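Local structure of DynE7 (Micromonospora chersina, 2XEM) at residues 31-36 / 110-115; 39-44 / 60-65; 43-46 / 51-54; 85-88 / 94-97; 119-124 / 133-138. The protein probably hydrolyses the thioester that holds a polyene chain during biosynthesis of the enediyne antitumour agent dynemicin, and binds a conjugated hexaenone. All coordinates share one frame; numbering follows the deposited sequence.

Interaction 1: 31-36 / 110-115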
# COMPACT_ATOMS: atom_id res chain seq x y z
N ALA D 31 6.58 -5.94 4.68
CA ALA D 31 5.22 -5.69 5.20
C ALA D 31 4.09 -6.23 4.27
O ALA D 31 3.00 -6.50 4.76
CB ALA D 31 5.03 -4.21 5.46
N HIS D 32 4.36 -6.37 2.95
CA HIS D 32 3.42 -6.99 2.01
C HIS D 32 2.99 -8.39 2.35
O HIS D 32 1.84 -8.76 2.10
CB HIS D 32 3.87 -6.83 0.54
CG HIS D 32 4.04 -5.39 0.16
ND1 HIS D 32 2.99 -4.49 0.21
CD2 HIS D 32 5.16 -4.71 -0.18
CE1 HIS D 32 3.49 -3.32 -0.14
NE2 HIS D 32 4.80 -3.40 -0.36
N TYR D 33 3.89 -9.18 2.95
CA TYR D 33 3.58 -10.55 3.39
C TYR D 33 2.42 -10.57 4.40
O TYR D 33 1.64 -11.53 4.43
CB TYR D 33 4.83 -11.21 3.98
CG TYR D 33 5.89 -11.55 2.95
CD1 TYR D 33 6.07 -12.86 2.52
CD2 TYR D 33 6.75 -10.57 2.46
CE1 TYR D 33 7.09 -13.19 1.64
CE2 TYR D 33 7.77 -10.89 1.56
CZ TYR D 33 7.95 -12.20 1.17
OH TYR D 33 8.96 -12.52 0.31
N LEU D 34 2.32 -9.53 5.22
CA LEU D 34 1.20 -9.39 6.17
C LEU D 34 -0.08 -9.01 5.49
O LEU D 34 -1.10 -9.55 5.87
CB LEU D 34 1.54 -8.40 7.34
CG LEU D 34 2.54 -8.93 8.39
CD1 LEU D 34 2.19 -10.33 8.88
CD2 LEU D 34 4.00 -8.87 7.88
N HIS D 35 -0.05 -8.12 4.46
CA HIS D 35 -1.23 -7.85 3.63
C HIS D 35 -1.78 -9.13 3.05
O HIS D 35 -2.99 -9.31 3.04
CB HIS D 35 -0.93 -6.87 2.47
CG HIS D 35 -0.72 -5.47 2.91
ND1 HIS D 35 -1.70 -4.54 2.79
CD2 HIS D 35 0.39 -4.88 3.39
CE1 HIS D 35 -1.19 -3.42 3.25
NE2 HIS D 35 0.07 -3.59 3.64
N TRP D 36 -0.89 -10.01 2.55
CA TRP D 36 -1.26 -11.26 1.90
C TRP D 36 -2.02 -12.23 2.82
O TRP D 36 -2.83 -13.00 2.31
CB TRP D 36 -0.04 -11.95 1.30
CG TRP D 36 0.70 -11.17 0.26
CD1 TRP D 36 0.27 -10.04 -0.40
CD2 TRP D 36 2.00 -11.46 -0.25
NE1 TRP D 36 1.25 -9.60 -1.26
CE2 TRP D 36 2.32 -10.46 -1.19
CE3 TRP D 36 2.94 -12.49 0.00
CZ2 TRP D 36 3.53 -10.45 -1.88
CZ3 TRP D 36 4.16 -12.46 -0.66
CH2 TRP D 36 4.44 -11.46 -1.60
N THR D 110 9.72 -22.88 -3.64
CA THR D 110 10.58 -22.29 -2.62
C THR D 110 9.74 -21.69 -1.51
O THR D 110 8.88 -20.84 -1.77
CB THR D 110 11.55 -21.27 -3.27
OG1 THR D 110 12.22 -21.89 -4.37
CG2 THR D 110 12.60 -20.72 -2.28
N LEU D 111 9.98 -22.14 -0.27
CA LEU D 111 9.38 -21.52 0.91
C LEU D 111 10.01 -20.15 1.15
O LEU D 111 11.17 -20.05 1.55
CB LEU D 111 9.54 -22.44 2.16
CG LEU D 111 8.84 -21.96 3.45
CD1 LEU D 111 7.32 -21.99 3.30
CD2 LEU D 111 9.29 -22.78 4.66
N LEU D 112 9.27 -19.09 0.87
CA LEU D 112 9.76 -17.71 1.03
C LEU D 112 9.72 -17.28 2.46
O LEU D 112 10.60 -16.57 2.91
CB LEU D 112 8.92 -16.73 0.18
CG LEU D 112 8.96 -16.93 -1.36
CD1 LEU D 112 8.19 -15.81 -2.08
CD2 LEU D 112 10.38 -17.00 -1.89
N ALA D 113 8.69 -17.73 3.19
CA ALA D 113 8.30 -17.18 4.47
C ALA D 113 7.27 -18.06 5.11
O ALA D 113 6.64 -18.90 4.44
CB ALA D 113 7.72 -15.78 4.28
N GLN D 114 7.10 -17.89 6.43
CA GLN D 114 5.94 -18.45 7.15
C GLN D 114 5.33 -17.35 7.99
O GLN D 114 5.99 -16.34 8.27
CB GLN D 114 6.32 -19.67 8.00
CG GLN D 114 6.67 -20.92 7.15
CD GLN D 114 7.16 -22.05 7.99
OE1 GLN D 114 8.10 -21.91 8.76
NE2 GLN D 114 6.54 -23.21 7.85
N GLY D 115 4.07 -17.52 8.36
CA GLY D 115 3.40 -16.54 9.19
C GLY D 115 2.32 -17.11 10.06
O GLY D 115 1.96 -18.29 9.95
O HOH W 1 10.85 -13.71 2.41

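Interaction 2: 39-44 / 60-65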
# COMPACT_ATOMS: atom_id res chain seq x y z
N HIS D 39 -5.51 -10.85 2.50
CA HIS D 39 -6.07 -11.25 1.20
C HIS D 39 -6.47 -12.73 1.23
O HIS D 39 -7.53 -13.11 0.73
CB HIS D 39 -5.05 -11.07 0.07
CG HIS D 39 -4.44 -9.70 -0.06
ND1 HIS D 39 -4.99 -8.59 0.55
CD2 HIS D 39 -3.34 -9.33 -0.74
CE1 HIS D 39 -4.23 -7.58 0.18
NE2 HIS D 39 -3.23 -7.97 -0.58
N CYS D 40 -5.58 -13.57 1.77
CA CYS D 40 -5.83 -14.99 1.93
C CYS D 40 -7.08 -15.27 2.79
O CYS D 40 -7.95 -16.03 2.35
CB CYS D 40 -4.60 -15.69 2.49
SG CYS D 40 -4.82 -17.48 2.68
N ARG D 41 -7.21 -14.66 3.98
CA ARG D 41 -8.35 -14.93 4.85
C ARG D 41 -9.67 -14.45 4.25
O ARG D 41 -10.69 -15.08 4.46
CB ARG D 41 -8.16 -14.45 6.31
CG ARG D 41 -8.18 -12.94 6.51
CD ARG D 41 -8.10 -12.49 7.97
NE ARG D 41 -8.40 -11.06 8.05
CZ ARG D 41 -7.80 -10.19 8.86
NH1 ARG D 41 -6.86 -10.60 9.70
NH2 ARG D 41 -8.16 -8.92 8.85
N GLU D 42 -9.64 -13.33 3.49
CA GLU D 42 -10.82 -12.83 2.78
C GLU D 42 -11.24 -13.75 1.63
O GLU D 42 -12.42 -13.98 1.47
CB GLU D 42 -10.58 -11.43 2.25
CG GLU D 42 -10.52 -10.35 3.30
CD GLU D 42 -9.93 -9.08 2.72
OE1 GLU D 42 -9.13 -8.44 3.42
OE2 GLU D 42 -10.24 -8.75 1.55
N HIS D 43 -10.27 -14.23 0.82
CA HIS D 43 -10.50 -15.16 -0.29
C HIS D 43 -11.09 -16.47 0.29
O HIS D 43 -12.04 -17.01 -0.27
CB HIS D 43 -9.18 -15.40 -1.07
CG HIS D 43 -9.27 -16.11 -2.40
ND1 HIS D 43 -10.51 -16.47 -2.98
CD2 HIS D 43 -8.28 -16.53 -3.22
CE1 HIS D 43 -10.21 -17.05 -4.14
NE2 HIS D 43 -8.88 -17.11 -4.33
N PHE D 44 -10.58 -16.92 1.44
CA PHE D 44 -11.09 -18.07 2.18
C PHE D 44 -12.57 -17.94 2.50
O PHE D 44 -13.34 -18.84 2.21
CB PHE D 44 -10.27 -18.35 3.46
CG PHE D 44 -10.79 -19.55 4.21
CD1 PHE D 44 -10.49 -20.84 3.79
CD2 PHE D 44 -11.64 -19.40 5.31
CE1 PHE D 44 -11.00 -21.95 4.46
CE2 PHE D 44 -12.18 -20.52 5.96
CZ PHE D 44 -11.85 -21.78 5.53
N LEU D 60 -20.60 -7.38 11.37
CA LEU D 60 -19.56 -8.29 11.85
C LEU D 60 -18.18 -7.78 11.40
O LEU D 60 -18.04 -7.29 10.29
CB LEU D 60 -19.80 -9.73 11.35
CG LEU D 60 -18.82 -10.83 11.84
CD1 LEU D 60 -19.02 -11.15 13.33
CD2 LEU D 60 -18.96 -12.09 11.03
N ALA D 61 -17.17 -7.89 12.27
CA ALA D 61 -15.80 -7.53 11.97
C ALA D 61 -14.84 -8.61 12.46
O ALA D 61 -15.03 -9.21 13.53
CB ALA D 61 -15.46 -6.19 12.61
N LEU D 62 -13.81 -8.87 11.64
CA LEU D 62 -12.67 -9.68 12.04
C LEU D 62 -11.58 -8.76 12.51
O LEU D 62 -11.03 -7.98 11.72
CB LEU D 62 -12.18 -10.60 10.91
CG LEU D 62 -13.17 -11.64 10.35
CD1 LEU D 62 -12.50 -12.46 9.26
CD2 LEU D 62 -13.72 -12.58 11.42
N VAL D 63 -11.31 -8.79 13.81
CA VAL D 63 -10.32 -7.90 14.42
C VAL D 63 -9.02 -8.68 14.67
O VAL D 63 -9.04 -9.71 15.36
CB VAL D 63 -10.93 -7.27 15.70
CG1 VAL D 63 -9.90 -6.46 16.50
CG2 VAL D 63 -12.18 -6.44 15.36
N THR D 64 -7.90 -8.23 14.08
CA THR D 64 -6.61 -8.86 14.30
C THR D 64 -6.11 -8.58 15.73
O THR D 64 -6.07 -7.44 16.16
CB THR D 64 -5.59 -8.45 13.21
OG1 THR D 64 -6.18 -8.61 11.93
CG2 THR D 64 -4.32 -9.28 13.25
N VAL D 65 -5.75 -9.64 16.45
CA VAL D 65 -5.23 -9.62 17.83
C VAL D 65 -3.70 -9.57 17.77
O VAL D 65 -3.05 -8.83 18.51
CB VAL D 65 -5.76 -10.84 18.66
CG1 VAL D 65 -5.11 -10.93 20.03
CG2 VAL D 65 -7.28 -10.80 18.77
O HOH W 2 -8.45 -7.42 11.06

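Interaction 3: 43-46 / 51-54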
# COMPACT_ATOMS: atom_id res chain seq x y z
N HIS D 43 -10.27 -14.23 0.82
CA HIS D 43 -10.50 -15.16 -0.29
C HIS D 43 -11.09 -16.47 0.29
O HIS D 43 -12.04 -17.01 -0.27
CB HIS D 43 -9.18 -15.40 -1.07
CG HIS D 43 -9.27 -16.11 -2.40
ND1 HIS D 43 -10.51 -16.47 -2.98
CD2 HIS D 43 -8.28 -16.53 -3.22
CE1 HIS D 43 -10.21 -17.05 -4.14
NE2 HIS D 43 -8.88 -17.11 -4.33
N PHE D 44 -10.58 -16.92 1.44
CA PHE D 44 -11.09 -18.07 2.18
C PHE D 44 -12.57 -17.94 2.50
O PHE D 44 -13.34 -18.84 2.21
CB PHE D 44 -10.27 -18.35 3.46
CG PHE D 44 -10.79 -19.55 4.21
CD1 PHE D 44 -10.49 -20.84 3.79
CD2 PHE D 44 -11.64 -19.40 5.31
CE1 PHE D 44 -11.00 -21.95 4.46
CE2 PHE D 44 -12.18 -20.52 5.96
CZ PHE D 44 -11.85 -21.78 5.53
N LEU D 45 -12.96 -16.81 3.10
CA LEU D 45 -14.36 -16.46 3.35
C LEU D 45 -15.22 -16.48 2.09
O LEU D 45 -16.29 -17.05 2.13
CB LEU D 45 -14.48 -15.10 4.05
CG LEU D 45 -13.81 -14.93 5.41
CD1 LEU D 45 -13.89 -13.50 5.88
CD2 LEU D 45 -14.41 -15.83 6.46
N ALA D 46 -14.74 -15.86 0.97
CA ALA D 46 -15.52 -15.86 -0.29
C ALA D 46 -15.72 -17.29 -0.85
O ALA D 46 -16.80 -17.61 -1.37
CB ALA D 46 -14.86 -14.95 -1.33
N GLY D 51 -21.59 -16.69 3.68
CA GLY D 51 -22.53 -16.08 4.62
C GLY D 51 -21.83 -15.14 5.58
O GLY D 51 -22.35 -14.07 5.88
N VAL D 52 -20.62 -15.53 6.05
CA VAL D 52 -19.77 -14.71 6.93
C VAL D 52 -19.28 -13.47 6.17
O VAL D 52 -19.33 -12.36 6.71
CB VAL D 52 -18.60 -15.52 7.55
CG1 VAL D 52 -17.75 -14.64 8.46
CG2 VAL D 52 -19.09 -16.76 8.30
N MET D 53 -18.82 -13.66 4.92
CA MET D 53 -18.42 -12.59 3.99
C MET D 53 -19.49 -11.49 3.91
O MET D 53 -19.16 -10.31 4.02
CB MET D 53 -18.08 -13.17 2.60
CG MET D 53 -18.08 -12.16 1.48
SD MET D 53 -17.68 -12.83 -0.15
CE MET D 53 -19.24 -13.67 -0.57
N ALA D 54 -20.77 -11.88 3.77
CA ALA D 54 -21.92 -10.95 3.73
C ALA D 54 -22.12 -10.21 5.06
O ALA D 54 -22.39 -9.01 5.05
CB ALA D 54 -23.18 -11.71 3.34

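Interaction 4: 85-88 / 94-97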
# COMPACT_ATOMS: atom_id res chain seq x y z
N MET D 85 -2.87 -21.42 3.83
CA MET D 85 -3.41 -21.17 5.15
C MET D 85 -3.89 -22.45 5.85
O MET D 85 -4.55 -23.30 5.25
CB MET D 85 -4.55 -20.16 5.08
CG MET D 85 -5.00 -19.65 6.43
SD MET D 85 -6.30 -18.41 6.26
CE MET D 85 -7.69 -19.50 5.70
N MET D 86 -3.59 -22.55 7.15
CA MET D 86 -4.11 -23.62 8.00
C MET D 86 -4.67 -23.07 9.29
O MET D 86 -4.19 -22.06 9.79
CB MET D 86 -3.01 -24.64 8.31
CG MET D 86 -2.57 -25.38 7.07
SD MET D 86 -1.77 -26.92 7.35
CE MET D 86 -3.20 -27.97 7.72
N LEU D 87 -5.69 -23.74 9.84
CA LEU D 87 -6.19 -23.45 11.18
C LEU D 87 -5.25 -24.04 12.23
O LEU D 87 -5.03 -25.25 12.25
CB LEU D 87 -7.63 -23.96 11.37
CG LEU D 87 -8.24 -23.82 12.77
CD1 LEU D 87 -8.56 -22.39 13.06
CD2 LEU D 87 -9.50 -24.69 12.91
N ASP D 88 -4.70 -23.19 13.11
CA ASP D 88 -3.92 -23.65 14.27
C ASP D 88 -4.79 -24.01 15.44
O ASP D 88 -4.60 -25.06 16.04
CB ASP D 88 -2.90 -22.60 14.71
CG ASP D 88 -1.77 -22.42 13.74
OD1 ASP D 88 -1.62 -23.27 12.83
OD2 ASP D 88 -1.01 -21.45 13.90
N ARG D 94 -11.90 -16.45 19.29
CA ARG D 94 -10.61 -16.30 18.62
C ARG D 94 -10.25 -17.44 17.67
O ARG D 94 -10.56 -18.60 17.93
CB ARG D 94 -9.48 -16.08 19.62
CG ARG D 94 -9.41 -14.66 20.11
CD ARG D 94 -8.53 -14.66 21.35
NE ARG D 94 -8.43 -13.33 21.93
CZ ARG D 94 -7.31 -12.77 22.39
NH1 ARG D 94 -6.16 -13.44 22.35
NH2 ARG D 94 -7.32 -11.54 22.89
N ILE D 95 -9.57 -17.08 16.58
CA ILE D 95 -9.11 -17.99 15.53
C ILE D 95 -7.63 -17.71 15.31
O ILE D 95 -7.27 -16.60 14.95
CB ILE D 95 -9.92 -17.76 14.20
CG1 ILE D 95 -11.45 -17.93 14.39
CG2 ILE D 95 -9.37 -18.64 13.07
CD1 ILE D 95 -12.29 -17.24 13.32
N ALA D 96 -6.79 -18.73 15.48
CA ALA D 96 -5.37 -18.66 15.13
C ALA D 96 -5.15 -19.45 13.85
O ALA D 96 -5.55 -20.61 13.76
CB ALA D 96 -4.51 -19.22 16.27
N MET D 97 -4.59 -18.78 12.84
CA MET D 97 -4.26 -19.32 11.52
C MET D 97 -2.76 -19.27 11.33
O MET D 97 -2.12 -18.37 11.88
CB MET D 97 -4.89 -18.45 10.42
CG MET D 97 -6.39 -18.60 10.31
SD MET D 97 -7.11 -17.16 9.49
CE MET D 97 -7.01 -15.93 10.89

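Interaction 5: 119-124 / 133-138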
# COMPACT_ATOMS: atom_id res chain seq x y z
N VAL D 119 -7.14 -13.78 15.01
CA VAL D 119 -8.26 -12.86 14.81
C VAL D 119 -9.37 -13.09 15.82
O VAL D 119 -9.56 -14.22 16.28
CB VAL D 119 -8.81 -12.84 13.35
CG1 VAL D 119 -7.73 -12.56 12.32
CG2 VAL D 119 -9.64 -14.10 13.02
N ALA D 120 -10.11 -12.05 16.16
CA ALA D 120 -11.29 -12.17 17.00
C ALA D 120 -12.52 -11.76 16.19
O ALA D 120 -12.47 -10.79 15.43
CB ALA D 120 -11.15 -11.27 18.23
N CYS D 121 -13.62 -12.51 16.31
CA CYS D 121 -14.89 -12.16 15.71
C CYS D 121 -15.59 -11.15 16.63
O CYS D 121 -15.77 -11.42 17.82
CB CYS D 121 -15.75 -13.40 15.50
SG CYS D 121 -15.04 -14.59 14.33
N MET D 122 -15.94 -9.99 16.08
CA MET D 122 -16.58 -8.93 16.84
C MET D 122 -17.73 -8.31 16.08
O MET D 122 -17.81 -8.43 14.86
CB MET D 122 -15.60 -7.82 17.26
CG MET D 122 -14.22 -8.30 17.66
SD MET D 122 -13.71 -7.63 19.23
CE MET D 122 -13.72 -9.09 20.15
N ARG D 123 -18.61 -7.63 16.80
CA ARG D 123 -19.68 -6.83 16.22
C ARG D 123 -19.60 -5.38 16.71
O ARG D 123 -19.13 -5.13 17.83
CB ARG D 123 -21.05 -7.49 16.45
CG ARG D 123 -21.91 -6.86 17.53
CD ARG D 123 -22.18 -7.79 18.68
NE ARG D 123 -23.59 -8.18 18.76
CZ ARG D 123 -24.11 -8.89 19.75
NH1 ARG D 123 -23.35 -9.31 20.75
NH2 ARG D 123 -25.40 -9.19 19.75
N ARG D 124 -20.00 -4.43 15.86
CA ARG D 124 -20.07 -3.02 16.25
C ARG D 124 -21.28 -2.82 17.15
O ARG D 124 -22.41 -3.10 16.74
CB ARG D 124 -20.10 -2.08 15.02
CG ARG D 124 -20.98 -2.55 13.86
CD ARG D 124 -20.86 -1.64 12.65
NE ARG D 124 -21.85 -0.57 12.65
CZ ARG D 124 -22.95 -0.56 11.90
NH1 ARG D 124 -23.20 -1.56 11.07
NH2 ARG D 124 -23.80 0.46 11.97
N GLU D 133 -19.31 -15.09 19.29
CA GLU D 133 -18.92 -16.46 18.96
C GLU D 133 -18.49 -16.55 17.49
O GLU D 133 -19.08 -15.87 16.65
CB GLU D 133 -20.12 -17.38 19.18
CG GLU D 133 -19.79 -18.68 19.89
CD GLU D 133 -20.15 -18.67 21.37
OE1 GLU D 133 -21.16 -19.32 21.73
OE2 GLU D 133 -19.46 -17.97 22.15
N VAL D 134 -17.45 -17.35 17.17
CA VAL D 134 -17.12 -17.64 15.77
C VAL D 134 -18.40 -18.18 15.08
O VAL D 134 -19.01 -19.11 15.59
CB VAL D 134 -15.94 -18.64 15.64
CG1 VAL D 134 -15.63 -18.93 14.16
CG2 VAL D 134 -14.68 -18.13 16.39
N PRO D 135 -18.88 -17.56 13.97
CA PRO D 135 -20.07 -18.12 13.28
C PRO D 135 -19.87 -19.59 12.92
O PRO D 135 -18.77 -19.98 12.55
CB PRO D 135 -20.22 -17.23 12.03
CG PRO D 135 -19.54 -15.92 12.41
CD PRO D 135 -18.37 -16.35 13.28
N ALA D 136 -20.94 -20.40 13.04
CA ALA D 136 -20.91 -21.85 12.77
C ALA D 136 -20.31 -22.17 11.39
O ALA D 136 -19.47 -23.06 11.28
CB ALA D 136 -22.31 -22.41 12.88
N GLU D 137 -20.68 -21.38 10.36
CA GLU D 137 -20.24 -21.55 8.99
C GLU D 137 -18.71 -21.43 8.87
O GLU D 137 -18.09 -22.22 8.14
CB GLU D 137 -20.92 -20.51 8.09
CG GLU D 137 -20.59 -20.66 6.62
CD GLU D 137 -21.12 -19.57 5.72
OE1 GLU D 137 -21.24 -19.84 4.50
OE2 GLU D 137 -21.43 -18.46 6.21
N LEU D 138 -18.12 -20.46 9.60
CA LEU D 138 -16.69 -20.23 9.61
C LEU D 138 -15.96 -21.34 10.39
O LEU D 138 -14.95 -21.84 9.92
CB LEU D 138 -16.38 -18.82 10.19
CG LEU D 138 -14.91 -18.38 10.27
CD1 LEU D 138 -14.16 -18.60 8.90
CD2 LEU D 138 -14.83 -16.92 10.68

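Interaction 1: 31-36 / 110-115
Tyr33, in the first turn of helix 32-48, meets Leu112 and Ala113 at the start of strand 110-124, and its ring carries most of the contact. The tight part is at Ala113, whose methyl CB sits obliquely beside one side of the ring, 3.8 Å from Tyr33 CE1. A chi1 of -71°, with CG anti to the carbonyl carbon, sets the Tyr33 ring beside that methyl. Leu112 CB approaches the ring edge near its plane, 4.2 Å from Tyr33 CE1, and the two side chains cross at about a right angle. Two successive strand residues can both turn toward the helix because Leu112 and Ala113 form a classic beta bulge opposite Tyr101. Within the helix, Trp36 CZ3 lies 3.7 Å above a face of the Tyr33 ring, toward its rim. The rings of Phe71 and Tyr101 add edge-to-face contacts, and Tyr101 OH also bonds Tyr33 O.

The hydroxyl end is looser. Tyr33 OH comes no nearer to Leu112 than 4.1 Å, at CD1, and makes no direct hydrogen bond to the strand. A water bridges them, 3.1 Å from Tyr33 OH and donating to Leu112 O at 2.9 Å, so a buried ring ends in a hydrated hydroxyl. On another side of this helical turn, His35 meets His35 of the second subunit. A long helix wrapped by a curved antiparallel sheet is the hallmark of the hot-dog fold, and Tyr33 on the bulge is one of the contacts between the two.

Interaction 2: 39-44 / 60-65
Arg41 reaches from helix 32-48, the central helix of the hot-dog fold, to Leu62 and Thr64 on strand 60-71 of the sheet around it. The backbones stay apart, with the CA atoms of Arg41 and Leu62 9.9 Å from each other, and the long side chain spans the interval. Its chi1 of 71° places CG between the backbone N and the carbonyl carbon; beyond that the chain runs extended to NE and delivers the guanidinium to the strand.

The direct polar link is one hydrogen bond, from Arg41 NH1 to Thr64 OG1 at 3.1 Å. It is fairly straight, 158° at the hydrogen, and Thr64 OG1 lies at the edge of the guanidinium, 14° out of its plane. NH1 also bonds Gln117 OE1 on the neighbouring strand 110-124, so one nitrogen ties to two strands.

Van der Waals contact is slighter. The CB of Leu62 is directed toward the helix, and its CD1 comes to 4.5 Å from Arg41 NE, while Val119 lies against the arginine. Phe30 of the second subunit packs on both Arg41 and Thr64, placing the contact at the interface with that subunit.

The last kind of link is a water bridge: one water accepts a weak bond from Arg41 NH2 at 2.7 Å and donates to Leu62 O at 2.7 Å. A leucine in place of Arg41 would probably leave Thr64 OG1 and Gln117 OE1 without their shared charged donor and the bridging water without its arginine partner. The same water lies 2.7 Å from Thr64 OG1.

Interaction 3: 43-46 / 51-54
Leu45 and Ala46, near the end of helix 32-48, form the uneven surface on which Val52 and Met53 of the short helix 50-55 rest. The closest backbone approach is between Leu45 and Met53, whose CA atoms stand 5.6 Å apart. There the CB atoms of the same two residues face each other at 4.3 Å, and Met53 CB is also 4.3 Å from Leu45 O, so the base of the methionine beds against main chain as much as side chain.

From this base the methionine turns to one side of the contact. With CG anti to its backbone N (chi1 162°), Met53 runs out alongside Ala46, and its sulfur settles into the shallow hollow left by that small side chain. Met53 SD touches Ala46 CB and Ala46 CA, each at 3.7 Å. The bend at chi3 then carries CE farther from the Ala46 methyl than the sulfur is. Helix 50-55 follows the long hot-dog helix almost at once, and the chain turns sharply between them, which brings these residues together after only a few intervening positions.

Away from Ala46, two methyl bumps meet: Leu45 CD2 lies 4.1 Å from Val52 CG1, the side chains crossing obliquely. Leu138 of helix 136-143 packs on both residues, and Leu62 and Leu60 of strand 60-71 lie against Leu45 and Val52 respectively, so that three leucines border the pair. Glu137 reaches Gly51 N and Val52 N with weak hydrogen bonds. On the methionine side, Phe78 of the third subunit packs on Met53.

Interaction 4: 85-88 / 94-97
Ile95 of strand 94-105 sets its CG2 methyl 3.8 Å from Leu87 CD1 on strand 80-91, the two side chains crossing at about a right angle. The strands form an antiparallel beta hairpin within the hot-dog sheet, strongly twisted here, with 131° between the directions of the two short segments. The same Leu87 CD1 also lies 3.6 Å from Ala96 O.

Ala96 supplies the hydrogen bond between the segments: Asp88 N donates to Ala96 O at 2.8 Å, with 143° at the hydrogen and the donor tilted 29° from the carbonyl plane. The Ala96 and Asp88 CB atoms lie 4.1 Å apart. The carboxylate of Asp88 runs on along the partner strand, where OD1 bonds Ser98 OG. An alanine in place of Asp88 would probably leave Ser98 OG without this acceptor and its hydroxyl freer to turn.

Met97 pairs with Leu87 as a non-hydrogen-bonded pair, CA atoms 4.6 Å apart, and its CA makes a CA-H...O contact with Met86 O at 3.2 Å. Bent at chi3, its side chain crosses that of Met85 obliquely and brings the sulfurs together, Met97 SD to Met85 SD 3.6 Å. Met85 also packs on Cys40 and Phe44 of helix 32-48, and the Met86 backbone bonds that of Ser98. Two flexible thioethers meeting beneath the helix imply contact by shape and dispersion, while between the two segments the hydrogen bond lies at the Asp88 end.

Interaction 5: 119-124 / 133-138
Cys121 makes an apolar contact between strand 110-124 and the segment that leads into helix 136-143, at the edge of the hot-dog core. The thiol does nearly all the touching. Cys121 SG rests 3.9 Å from Pro135 CD and 4.1 Å from Val134 CG2. A more distant approach, 4.3 Å from the same SG to Leu138 CD2, brings in the first turn of the helix. The sulfur therefore meets a residue of the connection, the N-cap proline and a helical leucine. With SG anti to the carbonyl carbon (chi1 -64°), the cysteine points its sulfur at this curve, while its CB lies 4.3 Å from Glu133 O. Pro135 occupies the N-cap position just before the helix, and its carbonyl receives a weak bond from Leu138 N.

No hydrogen bond joins the two segments; the Cys121 backbone bonds His93 and Val132, which flank strands 94-105 and 129-131. Leu62 of strand 60-71 packs against Cys121, Ile95 of strand 94-105 against Val134 and Leu138, and Val52 of helix 50-55 against Pro135 and Leu138, so the junction of strand 110-124 with helix 136-143 is flanked by strands 60-71 and 94-105 and by helix 50-55.

How the interactions relate
From the N terminus, interaction 1 closes the widest loop, from helix 32-48 to strand 110-124, and interactions 2, 3 and 4 all nest inside it. Interaction 2 ties the same helix to strand 60-71; interaction 3 starts from the same stretch, sharing His43 and Phe44, and closes sooner. Interaction 4 follows in series as the hairpin of strands 80-91 and 94-105, which touches interaction 2 through helix 32-48. Interaction 5 opens after interaction 1 has closed and brings helix 136-143 against the other two helices and the hairpin. No loops cross. Interactions 1 and 5 lie on opposite sides of the chain's centre, about 25 Å apart between centres.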